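PDB 3MKH: nitroalkane oxidase from Podospora anserina, which oxidises primary and secondary nitroalkanes to aldehydes or ketones with FAD and molecular oxygen, releasing nitrite and hydrogen peroxide. Local coordinates for residues T418-A421 with W422-T425; S318-K321 with I322-A326; G72-L75 with I76-A79; P384-D387 with L388-A392. All coordinates share one frame; numbering follows the deposited sequence.

Overall arrangement
From the N terminus, contact 3 (72-79) comes first, where a loop turns into helix 75-88 of the N-terminal domain. Contact 2 (318-326) is a stretch within the long helix 311-340, contact 4 (384-392) follows on the short helix 385-392, and contact 1 (418-425) leads into the last helix, 423-426. Each is a local contact in continuous chain; they follow in series, and none nests in or crosses another. Helix 311-340 links three of them: it packs on the start of helix 75-88 at contact 3, and its contact 2 residues meet the contact 1 turn of a second subunit. Contact 4 faces a third subunit; its nearest atoms lie about 10 Å from those of contact 2.

Contact 1: residues T418-A421 with W422-T425; sequences TYDA and WSST
A type I beta turn from Asp420 to Ser423 steers the chain into the C-terminal helix 423-426, with Asp420 O gripped by two donors. The backbone N-H of Ser423 reaches Asp420 O at 3.1 Å in a nearly straight bond (168°), its nitrogen standing well above the carbonyl plane. The hydroxyl of the same serine comes in the plane and on a lone pair, Ser423 OG lying 2.9 Å from Asp420 O. It gets there because OG sits between its own backbone N and carbonyl carbon (chi1 61°), folding the short side chain back onto the turn. A water bridges the turn separately: it donates to Asp420 OD1 at 2.7 Å and accepts the N-H of Trp422, the N-cap residue, with the water oxygen 2.9 Å from Trp422 N. Ala421 CB lies over the face of the indole in a CH-pi contact, 3.6 Å from the centroid of the five-membered ring of Trp422. The same indole lies in the subunit interface: its NE1 is hydrogen-bonded to Asp290 of the second subunit, and Lys321 and Arg286 of that subunit make cation-pi contacts with it. Within its own chain, the turn sits against helix 345-374, where Ser423 and Ser424 pack on Ala347, while Lys333 of helix 311-340 binds Ser424 O.

Contact 2: residues S318-K321 with I322-A326; sequences SGVK and IQTEA
Residues 318 to 326 form regular alpha helix, with Ile322, Gln323, Thr324 and Glu325 each giving the backbone N-H to the carbonyl four residues back, on Ser318, Gly319, Val320 and Lys321. Val320 O takes a second bond, from Thr324 OG1 at 2.8 Å; nitrogen and hydroxyl reach this oxygen from opposite faces of the carbonyl plane. Thr324 is buried, and its hydroxyl turns back to the preceding turn because OG1 stands beside its own backbone N (chi1 -53°). One residue on, Lys321 and Glu325, themselves a turn apart, pair in a salt bridge, with Lys321 NZ 2.7 Å from Glu325 OE2 and on the anti lone pair of that oxygen. Bends at chi2 and chi4 of the lysine and at chi2 of the glutamate bring the charged ends together. Neither charge depends on this pair alone: Lys321 also bridges to Glu350 of the second subunit, and Glu325 OE1 to Arg328. Elsewhere on the helix, a water donates to Gly319 O at 3.2 Å and accepts from Gln323 NE2 at 3.0 Å, while Ile322 CD1 lies 3.3 Å from Ser318 O. Val320 packs on Phe289 of helix 262-298 and on Val370 of helix 345-374. Such packing of long helices is that of the C-terminal helical bundle of acyl-CoA dehydrogenases, here with its i to i+4 salt bridge set in a subunit interface.

Contact 3: residues G72-L75 with I76-A79; sequences GGTL and IESA
Thr74 and Glu77 exchange bonds at the start of helix 75-88. The threonine hydroxyl oxygen accepts the backbone N-H of Glu77, with Thr74 OG1 3.1 Å from Glu77 N and the bond close to straight (160°). It can do so because OG1 occupies the slot between the threonine's backbone N and carbonyl carbon (chi1 63°), while CG2 stands beside the backbone N. In return the glutamate side chain, with CG beside its own backbone N (chi1 -85°) and extended from there on, reaches back past the threonine side chain. Its carboxylate takes a weak bond from the N-cap backbone, Thr74 N lying 3.3 Å from Glu77 OE1. This reciprocal pair is a capping box, which gives an N-H of the first turn a partner and the N-cap N-H a weak one. The other carboxylate oxygen, OE2, is hydrogen-bonded to Ser10, so the cap also ties helix 75-88 to helix 9-33. On the backbone, Thr74 O and Leu75 O begin the helical ladder by accepting from Ser78 N and Ala79 N. Two waters link the Ser78 hydroxyl to the cap: one molecule donates to Thr74 O at 2.7 Å and lies 3.0 Å from Ser78 OG, and a second lies 2.8 Å from Ser78 OG and binds Gly73 O weakly. Leu75 and Ile76 turn elsewhere. The leucine, with both torsions well off the staggered positions, packs on Met338 and Val275 of two long helices of the C-terminal domain, and its N-H binds Glu339. Ile76 touches Trp332, and Ile3 of the second subunit.

Contact 4: residues P384-D387 with L388-A392; sequences PFSD and LLNTA
Asp387 O and Thr391 meet one turn apart on helix 385-392, in the helical C-terminal domain of this acyl-CoA dehydrogenase fold. Two donors of the threonine hold that carbonyl from opposite faces of its plane: OG1, with Thr391 OG1 2.8 Å from Asp387 O, and the backbone N-H, with Thr391 N at 2.9 Å from the same oxygen. OG1 is in range because it lies beside its own backbone N (chi1 -59°). A turn earlier, Leu388 sets its CG 3.5 Å from Pro384 O, the oxygen that also accepts its N-H. Ser386 O is met twice by Asn390, through a backbone bond and a weak one from ND2. The amide's stronger partner is Asn390 of the third subunit, ND2 to OD1, which places this face of the helix in a subunit interface. Further out, Asp387 OD2 forms a salt bridge with Arg30, and Phe385 packs on Val374, a residue of the FAD site. Pro384 CG stands over the centre of the Phe385 ring, 4.3 Å above its plane. On the polar side, one water joins three side chains: it lies 2.7 Å from Ser386 OG, donates to Asp387 OD1 at 2.9 Å and accepts weakly from Asn390 ND2.

Contact 1: residues T418-A421 with W422-T425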
# COMPACT_ATOMS: atom_id res chain seq x y z
N THR A 418 -6.65 31.22 4.47
CA THR A 418 -7.17 31.06 5.82
C THR A 418 -6.99 29.64 6.38
O THR A 418 -7.21 29.41 7.57
CB THR A 418 -8.65 31.49 5.90
OG1 THR A 418 -9.38 30.93 4.80
CG2 THR A 418 -8.76 33.01 5.83
N TYR A 419 -6.57 28.70 5.54
CA TYR A 419 -6.32 27.33 6.00
C TYR A 419 -5.49 27.32 7.29
O TYR A 419 -4.45 27.97 7.39
CB TYR A 419 -5.62 26.49 4.92
CG TYR A 419 -5.50 25.03 5.27
CD1 TYR A 419 -6.62 24.19 5.24
CD2 TYR A 419 -4.28 24.47 5.65
CE1 TYR A 419 -6.51 22.84 5.55
CE2 TYR A 419 -4.16 23.13 5.97
CZ TYR A 419 -5.27 22.32 5.92
OH TYR A 419 -5.14 20.99 6.24
N ASP A 420 -5.97 26.59 8.28
CA ASP A 420 -5.32 26.53 9.58
C ASP A 420 -5.31 25.07 10.00
O ASP A 420 -6.26 24.58 10.62
CB ASP A 420 -6.06 27.42 10.59
CG ASP A 420 -5.30 27.60 11.90
OD1 ASP A 420 -4.21 27.00 12.07
OD2 ASP A 420 -5.80 28.33 12.78
N ALA A 421 -4.23 24.39 9.64
CA ALA A 421 -4.16 22.93 9.66
C ALA A 421 -4.85 22.23 10.84
O ALA A 421 -5.70 21.36 10.63
CB ALA A 421 -2.73 22.47 9.53
N TRP A 422 -4.49 22.58 12.06
CA TRP A 422 -4.91 21.81 13.23
C TRP A 422 -5.96 22.52 14.09
O TRP A 422 -6.23 22.11 15.22
CB TRP A 422 -3.68 21.43 14.09
CG TRP A 422 -2.57 20.96 13.20
CD1 TRP A 422 -1.45 21.65 12.84
CD2 TRP A 422 -2.52 19.71 12.50
NE1 TRP A 422 -0.68 20.90 11.98
CE2 TRP A 422 -1.32 19.71 11.75
CE3 TRP A 422 -3.36 18.60 12.45
CZ2 TRP A 422 -0.95 18.63 10.95
CZ3 TRP A 422 -2.98 17.52 11.65
CH2 TRP A 422 -1.78 17.54 10.92
N SER A 423 -6.57 23.57 13.55
CA SER A 423 -7.58 24.33 14.29
C SER A 423 -8.79 23.48 14.70
O SER A 423 -9.43 23.74 15.71
CB SER A 423 -8.02 25.57 13.50
OG SER A 423 -8.61 25.22 12.25
N SER A 424 -9.08 22.43 13.94
CA SER A 424 -10.24 21.58 14.24
C SER A 424 -9.94 20.61 15.37
O SER A 424 -10.81 19.87 15.82
CB SER A 424 -10.70 20.83 12.98
OG SER A 424 -9.63 20.10 12.41
N THR A 425 -8.69 20.60 15.82
CA THR A 425 -8.32 19.83 17.00
C THR A 425 -7.91 20.76 18.15
O THR A 425 -8.45 20.67 19.26
CB THR A 425 -7.17 18.84 16.69
OG1 THR A 425 -7.59 17.91 15.69
CG2 THR A 425 -6.79 18.05 17.94
O HOH W 1 -2.91 24.82 12.92

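Contact 2: residues S318-K321 with I322-A326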
# COMPACT_ATOMS: atom_id res chain seq x y z
N SER A 318 -5.87 -8.92 12.47
CA SER A 318 -5.56 -7.83 13.38
C SER A 318 -5.35 -6.54 12.57
O SER A 318 -5.70 -5.45 13.03
CB SER A 318 -4.37 -8.16 14.30
OG SER A 318 -3.17 -8.29 13.56
N GLY A 319 -4.80 -6.67 11.37
CA GLY A 319 -4.68 -5.52 10.49
C GLY A 319 -6.04 -4.89 10.19
O GLY A 319 -6.21 -3.68 10.28
N VAL A 320 -7.01 -5.72 9.84
CA VAL A 320 -8.37 -5.22 9.65
C VAL A 320 -8.93 -4.58 10.93
O VAL A 320 -9.54 -3.53 10.87
CB VAL A 320 -9.32 -6.33 9.17
CG1 VAL A 320 -10.76 -5.81 9.17
CG2 VAL A 320 -8.91 -6.83 7.77
N LYS A 321 -8.73 -5.23 12.08
CA LYS A 321 -9.21 -4.66 13.35
C LYS A 321 -8.62 -3.28 13.62
O LYS A 321 -9.31 -2.33 14.01
CB LYS A 321 -8.90 -5.61 14.51
CG LYS A 321 -9.56 -5.24 15.86
CD LYS A 321 -11.06 -5.17 15.74
CE LYS A 321 -11.73 -5.41 17.09
NZ LYS A 321 -11.38 -4.37 18.10
N ILE A 322 -7.32 -3.14 13.40
CA ILE A 322 -6.66 -1.86 13.63
C ILE A 322 -7.26 -0.76 12.75
O ILE A 322 -7.60 0.33 13.22
CB ILE A 322 -5.15 -1.97 13.39
CG1 ILE A 322 -4.51 -2.78 14.54
CG2 ILE A 322 -4.54 -0.58 13.27
CD1 ILE A 322 -3.24 -3.52 14.16
N GLN A 323 -7.39 -1.05 11.46
CA GLN A 323 -7.94 -0.07 10.52
C GLN A 323 -9.36 0.33 10.89
O GLN A 323 -9.74 1.51 10.75
CB GLN A 323 -7.88 -0.62 9.09
CG GLN A 323 -6.44 -0.80 8.56
CD GLN A 323 -5.74 0.53 8.34
OE1 GLN A 323 -6.33 1.48 7.81
NE2 GLN A 323 -4.47 0.61 8.74
N THR A 324 -10.14 -0.64 11.38
CA THR A 324 -11.53 -0.40 11.77
C THR A 324 -11.60 0.55 12.98
O THR A 324 -12.45 1.44 13.03
CB THR A 324 -12.29 -1.71 12.08
OG1 THR A 324 -12.16 -2.61 10.98
CG2 THR A 324 -13.79 -1.45 12.29
N GLU A 325 -10.72 0.33 13.95
CA GLU A 325 -10.69 1.20 15.12
C GLU A 325 -10.28 2.63 14.74
O GLU A 325 -10.90 3.59 15.18
CB GLU A 325 -9.79 0.62 16.22
CG GLU A 325 -10.27 -0.76 16.74
CD GLU A 325 -11.63 -0.69 17.44
OE1 GLU A 325 -12.19 0.41 17.55
OE2 GLU A 325 -12.13 -1.74 17.90
N ALA A 326 -9.27 2.77 13.88
CA ALA A 326 -8.93 4.10 13.36
C ALA A 326 -10.09 4.75 12.61
O ALA A 326 -10.35 5.94 12.78
CB ALA A 326 -7.72 4.01 12.43
O HOH W 2 -3.49 -2.06 9.60

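Contact 3: residues G72-L75 with I76-A79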
# COMPACT_ATOMS: atom_id res chain seq x y z
N GLY A 72 -34.49 15.07 14.68
CA GLY A 72 -33.10 14.82 14.32
C GLY A 72 -32.12 15.09 15.45
O GLY A 72 -32.17 16.13 16.12
N GLY A 73 -31.22 14.14 15.67
CA GLY A 73 -30.22 14.24 16.73
C GLY A 73 -28.85 14.61 16.20
O GLY A 73 -28.72 15.23 15.14
N THR A 74 -27.83 14.21 16.94
CA THR A 74 -26.47 14.57 16.58
C THR A 74 -25.95 13.69 15.45
O THR A 74 -26.46 12.58 15.22
CB THR A 74 -25.53 14.41 17.77
OG1 THR A 74 -25.50 13.03 18.14
CG2 THR A 74 -26.02 15.25 18.96
N LEU A 75 -24.93 14.17 14.75
CA LEU A 75 -24.28 13.40 13.71
C LEU A 75 -23.62 12.16 14.33
O LEU A 75 -23.57 11.09 13.72
CB LEU A 75 -23.27 14.29 12.99
CG LEU A 75 -23.01 14.20 11.48
CD1 LEU A 75 -24.26 13.79 10.67
CD2 LEU A 75 -22.41 15.51 10.98
N ILE A 76 -23.12 12.29 15.55
CA ILE A 76 -22.56 11.13 16.24
C ILE A 76 -23.57 9.98 16.36
O ILE A 76 -23.26 8.82 16.09
CB ILE A 76 -22.07 11.50 17.66
CG1 ILE A 76 -20.73 12.23 17.60
CG2 ILE A 76 -21.88 10.25 18.51
CD1 ILE A 76 -19.56 11.30 17.84
N GLU A 77 -24.79 10.30 16.77
CA GLU A 77 -25.83 9.29 16.93
C GLU A 77 -26.24 8.71 15.58
O GLU A 77 -26.54 7.52 15.47
CB GLU A 77 -27.05 9.88 17.66
CG GLU A 77 -26.91 9.84 19.17
CD GLU A 77 -27.70 10.93 19.90
OE1 GLU A 77 -28.26 11.85 19.24
OE2 GLU A 77 -27.75 10.86 21.14
N SER A 78 -26.26 9.55 14.56
CA SER A 78 -26.48 9.08 13.20
C SER A 78 -25.38 8.10 12.78
O SER A 78 -25.66 7.09 12.14
CB SER A 78 -26.53 10.26 12.24
OG SER A 78 -27.75 10.94 12.43
N ALA A 79 -24.14 8.40 13.13
CA ALA A 79 -23.02 7.53 12.77
C ALA A 79 -23.16 6.18 13.45
O ALA A 79 -22.81 5.14 12.87
CB ALA A 79 -21.69 8.18 13.12
O HOH W 3 -27.92 13.70 12.14
O HOH W 4 -29.10 11.86 14.98

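Contact 4: residues P384-D387 with L388-A392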
# COMPACT_ATOMS: atom_id res chain seq x y z
N PRO A 384 -20.60 -14.57 3.14
CA PRO A 384 -20.89 -13.14 2.95
C PRO A 384 -19.78 -12.30 2.34
O PRO A 384 -20.04 -11.13 2.06
CB PRO A 384 -21.13 -12.65 4.38
CG PRO A 384 -20.21 -13.52 5.21
CD PRO A 384 -20.31 -14.89 4.55
N PHE A 385 -18.59 -12.86 2.13
CA PHE A 385 -17.41 -12.05 1.80
C PHE A 385 -17.47 -11.37 0.44
O PHE A 385 -17.04 -10.22 0.31
CB PHE A 385 -16.13 -12.88 1.97
CG PHE A 385 -16.02 -13.50 3.34
CD1 PHE A 385 -15.64 -12.74 4.43
CD2 PHE A 385 -16.35 -14.83 3.55
CE1 PHE A 385 -15.57 -13.29 5.70
CE2 PHE A 385 -16.30 -15.39 4.81
CZ PHE A 385 -15.89 -14.62 5.89
N SER A 386 -18.01 -12.04 -0.56
CA SER A 386 -18.13 -11.43 -1.88
C SER A 386 -19.08 -10.23 -1.85
O SER A 386 -18.77 -9.17 -2.38
CB SER A 386 -18.59 -12.46 -2.92
OG SER A 386 -18.77 -11.86 -4.18
N ASP A 387 -20.24 -10.41 -1.22
CA ASP A 387 -21.21 -9.33 -1.12
C ASP A 387 -20.63 -8.15 -0.34
O ASP A 387 -20.91 -6.99 -0.67
CB ASP A 387 -22.49 -9.80 -0.44
CG ASP A 387 -23.36 -10.63 -1.36
OD1 ASP A 387 -23.08 -10.69 -2.58
OD2 ASP A 387 -24.34 -11.22 -0.84
N LEU A 388 -19.84 -8.43 0.70
CA LEU A 388 -19.20 -7.34 1.46
C LEU A 388 -18.29 -6.51 0.56
O LEU A 388 -18.38 -5.29 0.53
CB LEU A 388 -18.42 -7.87 2.67
CG LEU A 388 -19.33 -8.22 3.85
CD1 LEU A 388 -18.62 -9.17 4.80
CD2 LEU A 388 -19.72 -6.93 4.56
N LEU A 389 -17.40 -7.17 -0.18
CA LEU A 389 -16.54 -6.47 -1.15
C LEU A 389 -17.36 -5.65 -2.16
O LEU A 389 -17.10 -4.46 -2.39
CB LEU A 389 -15.68 -7.51 -1.91
CG LEU A 389 -14.80 -6.91 -3.01
CD1 LEU A 389 -13.93 -5.80 -2.40
CD2 LEU A 389 -13.93 -7.97 -3.69
N ASN A 390 -18.35 -6.27 -2.77
CA ASN A 390 -19.14 -5.58 -3.78
C ASN A 390 -20.02 -4.46 -3.22
O ASN A 390 -20.50 -3.62 -3.98
CB ASN A 390 -19.95 -6.56 -4.60
CG ASN A 390 -19.09 -7.28 -5.61
OD1 ASN A 390 -18.56 -6.66 -6.51
ND2 ASN A 390 -18.91 -8.58 -5.43
N THR A 391 -20.22 -4.46 -1.91
CA THR A 391 -20.85 -3.31 -1.26
C THR A 391 -19.79 -2.24 -1.02
O THR A 391 -19.99 -1.06 -1.32
CB THR A 391 -21.50 -3.74 0.09
OG1 THR A 391 -22.48 -4.76 -0.16
CG2 THR A 391 -22.19 -2.54 0.78
N ALA A 392 -18.65 -2.67 -0.50
CA ALA A 392 -17.60 -1.74 -0.10
C ALA A 392 -17.07 -0.90 -1.27
O ALA A 392 -16.75 0.29 -1.10
CB ALA A 392 -16.45 -2.51 0.59
O HOH W 5 -21.06 -10.54 -4.67